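Side-chain contacts in Alpha/beta hydrolase (Streptomyces albidoflavus, PDB 6KSU), which probably catalyses the macrolactamization of non-ribosomal peptides, as a stand-alone cyclase of the penicillin-binding-protein and beta-lactamase type: residues 29-34 with 367-372; 140-145 with 157-162; 204-209 with 276-281. One frame throughout, in Å; residues are numbered along the deposited sequence.

Overall arrangement
From the N terminus, helix 23-41 opens interaction 1, which closes only when 367-372 returns beside it, so that nearly all of the beta-lactamase-like region lies between its two segments. Interactions 2 and 3 are both nested in that span and follow one another in series. Interaction 2 is a short closure, with 140-145 meeting the end of helix 153-160; interaction 3 ties the end of helix 194-206 to the loop before helix 286-293. Interactions 1 and 2 lie on opposite sides of the chain's centre, their centres about 44 Å apart. Interaction 3 lies nearer to interaction 1, about 17 Å at the nearest atoms, and none of the three touches another.

Interaction 1: 29-34 with 367-372; sequences DAVGAL and PEAGLD
Ala30, Val31 and Leu34 of the N-terminal helix 23-41 meet Glu368 and Ala369, in the loop that follows helix 355-365, where the two ends of the beta-lactamase-like fold come together over its antiparallel sheet. The backbones approach most closely at Ala30 and Ala369, whose CA atoms are 6.5 Å apart. The methyl of Ala369 points toward the helix and is touched by two successive residues: its CB lies 4.0 Å from Val31 CG2 and 4.3 Å from Ala30 CB. Val31 presents that branch because CG1 is anti to the backbone N (chi1 161°), which puts CG2 beside the N. No hydrogen bond spans the contact, and its central part is buried and apolar.

The packing of an N-terminal helix and the domain's last helix on one face of the central antiparallel sheet is a feature of the serine beta-lactamase and penicillin-binding-protein fold. Here Val31 rests on Leu49 of strand 46-53, while Leu371 reaches Val51 of the same strand and Leu344 and Leu346 of strand 344-350. Leu366 lies against Val31, Leu34 and Leu371 alike.

Toward the solvent side, Glu368 crosses the buried Leu34 at a slant, with Leu34 CD1 3.7 Å from Glu368 OE2. Glu368 CG is placed between the backbone N and the carbonyl carbon (chi1 85°), and the chain then extends toward the helix. Its carboxylate forms a salt bridge through OE2 to Arg365 NH2, so the leucine methyl borders an ion pair. The chain turns through Glu368 and Ala369, the turn closed by Gly370 N to Pro367 O at 2.9 Å; Gly370 has a positive phi of 83°, which suits glycine. The carbonyl oxygens of Ala369 and Gly370 accept hydrogen bonds from Arg53 and Arg342, respectively, and Arg342 also forms a salt bridge with Asp372.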
loop_
_atom_site.group_PDB
_atom_site.type_symbol
_atom_site.label_atom_id
_atom_site.label_comp_id
_atom_site.label_asym_id
_atom_site.label_seq_id
_atom_site.Cartn_x
_atom_site.Cartn_y
_atom_site.Cartn_z
ATOM N N ASP A 29 -10.992 12.627 -23.805
ATOM C CA ASP A 29 -12.040 13.582 -23.457
ATOM C C ASP A 29 -13.036 12.962 -22.503
ATOM O O ASP A 29 -13.420 13.578 -21.504
ATOM C CB ASP A 29 -12.747 14.067 -24.715
ATOM C CG ASP A 29 -11.868 14.970 -25.545
ATOM O OD1 ASP A 29 -10.912 15.535 -24.963
ATOM O OD2 ASP A 29 -12.108 15.079 -26.769
ATOM N N ALA A 30 -13.455 11.726 -22.789
ATOM C CA ALA A 30 -14.384 11.047 -21.899
ATOM C C ALA A 30 -13.782 10.827 -20.522
ATOM O O ALA A 30 -14.497 10.889 -19.520
ATOM C CB ALA A 30 -14.823 9.720 -22.508
ATOM N N VAL A 31 -12.479 10.578 -20.437
ATOM C CA VAL A 31 -11.893 10.327 -19.124
ATOM C C VAL A 31 -11.894 11.610 -18.300
ATOM O O VAL A 31 -12.399 11.644 -17.169
ATOM C CB VAL A 31 -10.480 9.726 -19.259
ATOM C CG1 VAL A 31 -9.694 9.885 -17.957
ATOM C CG2 VAL A 31 -10.560 8.271 -19.628
ATOM N N GLY A 32 -11.348 12.688 -18.864
ATOM C CA GLY A 32 -11.413 13.972 -18.185
ATOM C C GLY A 32 -12.827 14.366 -17.801
ATOM O O GLY A 32 -13.073 14.833 -16.685
ATOM N N ALA A 33 -13.775 14.182 -18.720
ATOM C CA ALA A 33 -15.160 14.502 -18.397
ATOM C C ALA A 33 -15.681 13.591 -17.297
ATOM O O ALA A 33 -16.423 14.041 -16.417
ATOM C CB ALA A 33 -16.035 14.395 -19.645
ATOM N N LEU A 34 -15.270 12.323 -17.304
ATOM C CA LEU A 34 -15.671 11.409 -16.244
ATOM C C LEU A 34 -15.062 11.827 -14.914
ATOM O O LEU A 34 -15.769 11.942 -13.902
ATOM C CB LEU A 34 -15.258 9.987 -16.605
ATOM C CG LEU A 34 -15.830 8.939 -15.659
ATOM C CD1 LEU A 34 -17.338 8.850 -15.874
ATOM C CD2 LEU A 34 -15.158 7.602 -15.854
ATOM N N PRO A 367 -14.530 1.924 -17.425
ATOM C CA PRO A 367 -14.775 1.020 -18.565
ATOM C C PRO A 367 -15.497 1.681 -19.726
ATOM O O PRO A 367 -15.282 1.277 -20.874
ATOM C CB PRO A 367 -15.604 -0.108 -17.945
ATOM C CG PRO A 367 -15.056 -0.210 -16.562
ATOM C CD PRO A 367 -14.734 1.214 -16.144
ATOM N N GLU A 368 -16.317 2.704 -19.482
ATOM C CA GLU A 368 -16.967 3.389 -20.592
ATOM C C GLU A 368 -16.002 4.266 -21.406
ATOM O O GLU A 368 -16.455 5.034 -22.259
ATOM C CB GLU A 368 -18.171 4.195 -20.087
ATOM C CG GLU A 368 -17.897 5.579 -19.564
ATOM C CD GLU A 368 -19.061 6.110 -18.734
ATOM O OE1 GLU A 368 -19.803 5.279 -18.145
ATOM O OE2 GLU A 368 -19.230 7.350 -18.672
ATOM N N ALA A 369 -14.685 4.136 -21.194
ATOM C CA ALA A 369 -13.692 4.637 -22.138
ATOM C C ALA A 369 -12.620 3.594 -22.453
ATOM O O ALA A 369 -11.518 3.958 -22.889
ATOM C CB ALA A 369 -13.045 5.925 -21.621
ATOM N N GLY A 370 -12.916 2.306 -22.256
ATOM C CA GLY A 370 -11.982 1.235 -22.554
ATOM C C GLY A 370 -10.957 0.937 -21.476
ATOM O O GLY A 370 -10.089 0.073 -21.683
ATOM N N LEU A 371 -11.029 1.619 -20.331
ATOM C CA LEU A 371 -10.084 1.439 -19.232
ATOM C C LEU A 371 -10.726 0.573 -18.158
ATOM O O LEU A 371 -11.251 1.065 -17.166
ATOM C CB LEU A 371 -9.669 2.784 -18.653
ATOM C CG LEU A 371 -8.652 3.599 -19.428
ATOM C CD1 LEU A 371 -7.855 4.455 -18.469
ATOM C CD2 LEU A 371 -7.758 2.648 -20.158
ATOM N N ASP A 372 -10.637 -0.743 -18.345
ATOM C CA ASP A 372 -11.241 -1.704 -17.421
ATOM C C ASP A 372 -10.191 -2.169 -16.409
ATOM O O ASP A 372 -9.596 -3.246 -16.521
ATOM C CB ASP A 372 -11.847 -2.875 -18.196
ATOM C CG ASP A 372 -10.936 -3.388 -19.309
ATOM O OD1 ASP A 372 -10.037 -2.639 -19.769
ATOM O OD2 ASP A 372 -11.117 -4.559 -19.711
#

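Interaction 2: 140-145 with 157-162; sequences DSIEYD and AACARQ
Ile142 and Tyr144 lie on an irregular loop that runs past the last turn of helix 153-160, with Ile142 CA 7.2 Å from Cys159 CA and Tyr144 CA 7.6 Å from Ala158 CA. Ile142 makes the main contact. Its CG1 branch stands beside the backbone N, anti to the carbonyl carbon (chi1 -77°), and chi2 is extended, which carries CD1 outward to the place where the helix ends. That single methyl meets Gln162 CG at 3.6 Å and Gln162 CB at 3.7 Å, and also lies 3.9 Å from Cys159 CA on the helix backbone.

Gln162 runs in the opposite direction alongside the isoleucine. With CG anti to the backbone N (chi1 -162°), its aliphatic CB and CG lie against the isoleucine methyl, and the bend at chi2 (73°) then directs the amide past the hydrocarbon. Arg161, the first residue to leave helical geometry, folds its guanidinium back across the helix, one face lying 3.5 Å over Ala158 CA. The methyl of Ala158 meets the Tyr144 ring obliquely, Tyr144 CD1 being 4.3 Å from Ala158 CB. No hydrogen bond crosses between the segments; the contact is one of hydrocarbon packing, partly buried.

Helix 176-189 lies beneath: Ile142 and Cys159 both touch Thr177, and Cys159 also reaches Leu181. At the start of the loop, Asp140 OD1 accepts a hydrogen bond from the N of Asn176, which is probably the asparagine of the Tyr-x-Asn motif of penicillin-binding proteins, and Asp140 turns its other carboxylate oxygen to Arg466 in strand 466-470 of the C-terminal eight-stranded barrel.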
loop_
_atom_site.group_PDB
_atom_site.type_symbol
_atom_site.label_atom_id
_atom_site.label_comp_id
_atom_site.label_asym_id
_atom_site.label_seq_id
_atom_site.Cartn_x
_atom_site.Cartn_y
_atom_site.Cartn_z
ATOM N N ASP A 140 3.114 -5.356 11.808
ATOM C CA ASP A 140 2.783 -4.214 10.963
ATOM C C ASP A 140 3.365 -2.910 11.517
ATOM O O ASP A 140 4.084 -2.202 10.807
ATOM C CB ASP A 140 1.265 -4.130 10.780
ATOM C CG ASP A 140 0.836 -2.947 9.899
ATOM O OD1 ASP A 140 1.679 -2.397 9.147
ATOM O OD2 ASP A 140 -0.354 -2.568 9.962
ATOM N N SER A 141 3.125 -2.607 12.792
ATOM C CA SER A 141 3.520 -1.337 13.388
ATOM C C SER A 141 4.295 -1.560 14.674
ATOM O O SER A 141 3.897 -2.374 15.513
ATOM C CB SER A 141 2.296 -0.473 13.694
ATOM O OG SER A 141 1.422 -0.465 12.584
ATOM N N ILE A 142 5.383 -0.803 14.832
ATOM C CA ILE A 142 6.235 -0.813 16.019
ATOM C C ILE A 142 6.499 0.633 16.431
ATOM O O ILE A 142 6.947 1.438 15.606
ATOM C CB ILE A 142 7.570 -1.538 15.755
ATOM C CG1 ILE A 142 7.381 -3.048 15.764
ATOM C CG2 ILE A 142 8.613 -1.152 16.782
ATOM C CD1 ILE A 142 8.649 -3.801 15.437
ATOM N N GLU A 143 6.226 0.961 17.699
ATOM C CA GLU A 143 6.563 2.271 18.253
ATOM C C GLU A 143 8.035 2.589 18.046
ATOM O O GLU A 143 8.905 1.940 18.633
ATOM C CB GLU A 143 6.236 2.338 19.749
ATOM C CG GLU A 143 6.316 3.737 20.419
ATOM C CD GLU A 143 7.748 4.261 20.694
ATOM O OE1 GLU A 143 8.332 3.962 21.769
ATOM O OE2 GLU A 143 8.266 5.034 19.856
ATOM N N TYR A 144 8.329 3.575 17.212
ATOM C CA TYR A 144 9.643 4.190 17.242
ATOM C C TYR A 144 9.497 5.686 17.011
ATOM O O TYR A 144 10.157 6.281 16.159
ATOM C CB TYR A 144 10.618 3.562 16.255
ATOM C CG TYR A 144 12.026 3.882 16.671
ATOM C CD1 TYR A 144 12.449 3.615 17.963
ATOM C CD2 TYR A 144 12.907 4.519 15.810
ATOM C CE1 TYR A 144 13.722 3.937 18.382
ATOM C CE2 TYR A 144 14.192 4.841 16.219
ATOM C CZ TYR A 144 14.593 4.546 17.511
ATOM O OH TYR A 144 15.864 4.867 17.937
ATOM N N ASP A 145 8.626 6.314 17.800
ATOM C CA ASP A 145 8.557 7.767 17.845
ATOM C C ASP A 145 9.811 8.376 18.442
ATOM O O ASP A 145 9.924 9.605 18.526
ATOM C CB ASP A 145 7.317 8.193 18.626
ATOM C CG ASP A 145 6.035 7.777 17.933
ATOM O OD1 ASP A 145 6.002 7.821 16.681
ATOM O OD2 ASP A 145 5.069 7.407 18.632
ATOM N N ALA A 157 17.488 -1.912 15.242
ATOM C CA ALA A 157 17.639 -2.626 16.509
ATOM C C ALA A 157 16.291 -2.850 17.173
ATOM O O ALA A 157 15.965 -3.974 17.568
ATOM C CB ALA A 157 18.576 -1.856 17.439
ATOM N N ALA A 158 15.477 -1.791 17.269
ATOM C CA ALA A 158 14.203 -1.876 17.980
ATOM C C ALA A 158 13.299 -2.946 17.391
ATOM O O ALA A 158 12.532 -3.584 18.121
ATOM C CB ALA A 158 13.490 -0.522 17.964
ATOM N N CYS A 159 13.358 -3.159 16.074
ATOM C CA CYS A 159 12.573 -4.249 15.497
ATOM C C CYS A 159 13.030 -5.593 16.041
ATOM O O CYS A 159 12.210 -6.493 16.269
ATOM C CB CYS A 159 12.680 -4.257 13.975
ATOM S SG CYS A 159 12.217 -2.750 13.189
ATOM N N ALA A 160 14.344 -5.745 16.241
ATOM C CA ALA A 160 14.893 -7.024 16.669
ATOM C C ALA A 160 14.314 -7.451 18.012
ATOM O O ALA A 160 14.044 -8.639 18.227
ATOM C CB ALA A 160 16.419 -6.941 16.728
ATOM N N ARG A 161 14.097 -6.501 18.921
ATOM C CA ARG A 161 13.467 -6.797 20.208
ATOM C C ARG A 161 11.945 -6.884 20.106
ATOM O O ARG A 161 11.220 -6.421 20.987
ATOM C CB ARG A 161 13.895 -5.755 21.242
ATOM C CG ARG A 161 13.487 -4.319 20.928
ATOM C CD ARG A 161 14.081 -3.314 21.914
ATOM N NE ARG A 161 15.322 -2.718 21.414
ATOM C CZ ARG A 161 15.505 -1.416 21.202
ATOM N NH1 ARG A 161 14.527 -0.554 21.446
ATOM N NH2 ARG A 161 16.673 -0.977 20.745
ATOM N N GLN A 162 11.435 -7.482 19.032
ATOM C CA GLN A 162 10.008 -7.600 18.815
ATOM C C GLN A 162 9.758 -9.012 18.307
ATOM O O GLN A 162 10.394 -9.433 17.328
ATOM C CB GLN A 162 9.478 -6.577 17.808
ATOM C CG GLN A 162 7.988 -6.382 17.861
ATOM C CD GLN A 162 7.556 -5.618 19.095
ATOM O OE1 GLN A 162 8.266 -4.726 19.572
ATOM N NE2 GLN A 162 6.382 -5.965 19.623
#

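Interaction 3: 204-209 with 276-281; sequences RPLGIE and KTFAQH
Leu206 and Phe278 meet side chain to side chain, while Gln280 reaches the backbone of Pro205. Phe278 CB is directed toward the helix end, and with CG anti to the backbone N (chi1 -175°) the ring extends in that direction, so that Leu206 CD2 comes to its edge, near the ring plane, 4.2 Å from Phe278 CE2. Leu206 itself leaves its backbone obliquely, and it is the end of its side chain that closes the gap.

Gln280 adopts a folded shape. Its CG lies beside the backbone N and chi2 turns to 73°, which swings the amide back over the phenyl ring of its own segment: Gln280 OE1 is 3.7 Å above one face, displaced toward the rim. The outer side of this bend faces the helix, where Gln280 CG touches Pro205 O at 3.4 Å. The Pro205 ring also packs on Leu283. The contact has no hydrogen bond across it and is partly buried, with Phe278 its buried member.

Helix 261-268 provides the floor, Leu206 resting on Ala267 and Phe278 on Thr266. Phe278 to His281 form a type I beta turn, closed by His281 N to Phe278 O at 3.2 Å, which puts Phe278 and Gln280 close enough for the amide to lie over the ring. Opposite them, helix 194-206 ends at Gly207 with a positive phi of 92° and bonds back into the last turn, the hallmark of a Schellman motif.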
loop_
_atom_site.group_PDB
_atom_site.type_symbol
_atom_site.label_atom_id
_atom_site.label_comp_id
_atom_site.label_asym_id
_atom_site.label_seq_id
_atom_site.Cartn_x
_atom_site.Cartn_y
_atom_site.Cartn_z
ATOM N N ARG A 204 15.352 12.034 -8.691
ATOM C CA ARG A 204 16.043 12.997 -9.549
ATOM C C ARG A 204 16.159 12.532 -10.997
ATOM O O ARG A 204 15.714 13.269 -11.894
ATOM C CB ARG A 204 17.409 13.357 -8.952
ATOM C CG ARG A 204 18.146 14.448 -9.781
ATOM C CD ARG A 204 19.217 15.237 -9.013
ATOM N NE ARG A 204 18.961 15.352 -7.577
ATOM C CZ ARG A 204 19.876 15.104 -6.638
ATOM N NH1 ARG A 204 21.110 14.740 -6.994
ATOM N NH2 ARG A 204 19.569 15.221 -5.347
ATOM N N PRO A 205 16.733 11.357 -11.307
ATOM C CA PRO A 205 16.800 10.951 -12.722
ATOM C C PRO A 205 15.441 10.775 -13.366
ATOM O O PRO A 205 15.353 10.866 -14.595
ATOM C CB PRO A 205 17.583 9.628 -12.697
ATOM C CG PRO A 205 17.643 9.199 -11.281
ATOM C CD PRO A 205 17.478 10.426 -10.439
ATOM N N LEU A 206 14.369 10.553 -12.589
ATOM C CA LEU A 206 13.039 10.462 -13.186
ATOM C C LEU A 206 12.441 11.834 -13.483
ATOM O O LEU A 206 11.478 11.927 -14.253
ATOM C CB LEU A 206 12.082 9.665 -12.270
ATOM C CG LEU A 206 12.264 8.132 -12.118
ATOM C CD1 LEU A 206 11.413 7.580 -10.971
ATOM C CD2 LEU A 206 11.970 7.349 -13.405
ATOM N N GLY A 207 12.989 12.896 -12.911
ATOM C CA GLY A 207 12.403 14.209 -13.068
ATOM C C GLY A 207 11.412 14.578 -11.992
ATOM O O GLY A 207 10.686 15.566 -12.160
ATOM N N ILE A 208 11.377 13.829 -10.887
ATOM C CA ILE A 208 10.396 14.029 -9.821
ATOM C C ILE A 208 10.973 14.996 -8.802
ATOM O O ILE A 208 12.037 14.743 -8.228
ATOM C CB ILE A 208 10.012 12.706 -9.137
ATOM C CG1 ILE A 208 9.233 11.791 -10.084
ATOM C CG2 ILE A 208 9.110 12.972 -7.949
ATOM C CD1 ILE A 208 9.362 10.316 -9.710
ATOM N N GLU A 209 10.266 16.088 -8.560
ATOM C CA GLU A 209 10.647 16.973 -7.477
ATOM C C GLU A 209 10.411 16.277 -6.137
ATOM O O GLU A 209 9.267 15.931 -5.818
ATOM C CB GLU A 209 9.879 18.275 -7.535
ATOM C CG GLU A 209 10.218 19.170 -6.353
ATOM C CD GLU A 209 9.850 20.627 -6.567
ATOM O OE1 GLU A 209 9.016 20.918 -7.467
ATOM O OE2 GLU A 209 10.394 21.470 -5.810
ATOM N N LYS A 276 11.051 0.698 -23.949
ATOM C CA LYS A 276 12.216 1.163 -24.707
ATOM C C LYS A 276 12.013 2.574 -25.262
ATOM O O LYS A 276 12.992 3.225 -25.632
ATOM C CB LYS A 276 12.565 0.188 -25.842
ATOM C CG LYS A 276 12.929 -1.247 -25.404
ATOM C CD LYS A 276 14.273 -1.350 -24.676
ATOM C CE LYS A 276 14.177 -2.228 -23.422
ATOM N NZ LYS A 276 15.480 -2.289 -22.679
ATOM N N THR A 277 10.771 3.070 -25.312
ATOM C CA THR A 277 10.517 4.455 -25.688
ATOM C C THR A 277 10.754 5.431 -24.547
ATOM O O THR A 277 10.793 6.643 -24.786
ATOM C CB THR A 277 9.077 4.645 -26.166
ATOM O OG1 THR A 277 8.197 4.636 -25.033
ATOM C CG2 THR A 277 8.674 3.552 -27.149
ATOM N N PHE A 278 10.884 4.949 -23.317
ATOM C CA PHE A 278 11.103 5.819 -22.170
ATOM C C PHE A 278 12.603 6.066 -22.029
ATOM O O PHE A 278 13.387 5.113 -21.931
ATOM C CB PHE A 278 10.515 5.188 -20.908
ATOM C CG PHE A 278 10.583 6.068 -19.705
ATOM C CD1 PHE A 278 9.887 7.259 -19.665
ATOM C CD2 PHE A 278 11.348 5.705 -18.612
ATOM C CE1 PHE A 278 9.947 8.077 -18.545
ATOM C CE2 PHE A 278 11.422 6.519 -17.497
ATOM C CZ PHE A 278 10.719 7.712 -17.464
ATOM N N ALA A 279 13.004 7.344 -22.023
ATOM C CA ALA A 279 14.430 7.662 -22.060
ATOM C C ALA A 279 15.164 7.145 -20.831
ATOM O O ALA A 279 16.361 6.845 -20.898
ATOM C CB ALA A 279 14.635 9.167 -22.192
ATOM N N GLN A 280 14.477 7.025 -19.697
ATOM C CA GLN A 280 15.132 6.600 -18.469
ATOM C C GLN A 280 14.836 5.139 -18.126
ATOM O O GLN A 280 14.835 4.763 -16.951
ATOM C CB GLN A 280 14.734 7.530 -17.323
ATOM C CG GLN A 280 15.361 8.913 -17.382
ATOM C CD GLN A 280 14.752 9.793 -18.467
ATOM O OE1 GLN A 280 13.531 9.792 -18.669
ATOM N NE2 GLN A 280 15.603 10.547 -19.174
ATOM N N HIS A 281 14.604 4.297 -19.134
ATOM C CA HIS A 281 14.321 2.894 -18.854
ATOM C C HIS A 281 15.526 2.169 -18.250
ATOM O O HIS A 281 15.341 1.223 -17.477
ATOM C CB HIS A 281 13.828 2.184 -20.121
ATOM C CG HIS A 281 14.896 1.923 -21.147
ATOM N ND1 HIS A 281 15.691 0.792 -21.128
ATOM C CD2 HIS A 281 15.262 2.621 -22.249
ATOM C CE1 HIS A 281 16.522 0.824 -22.157
ATOM N NE2 HIS A 281 16.279 1.920 -22.853
#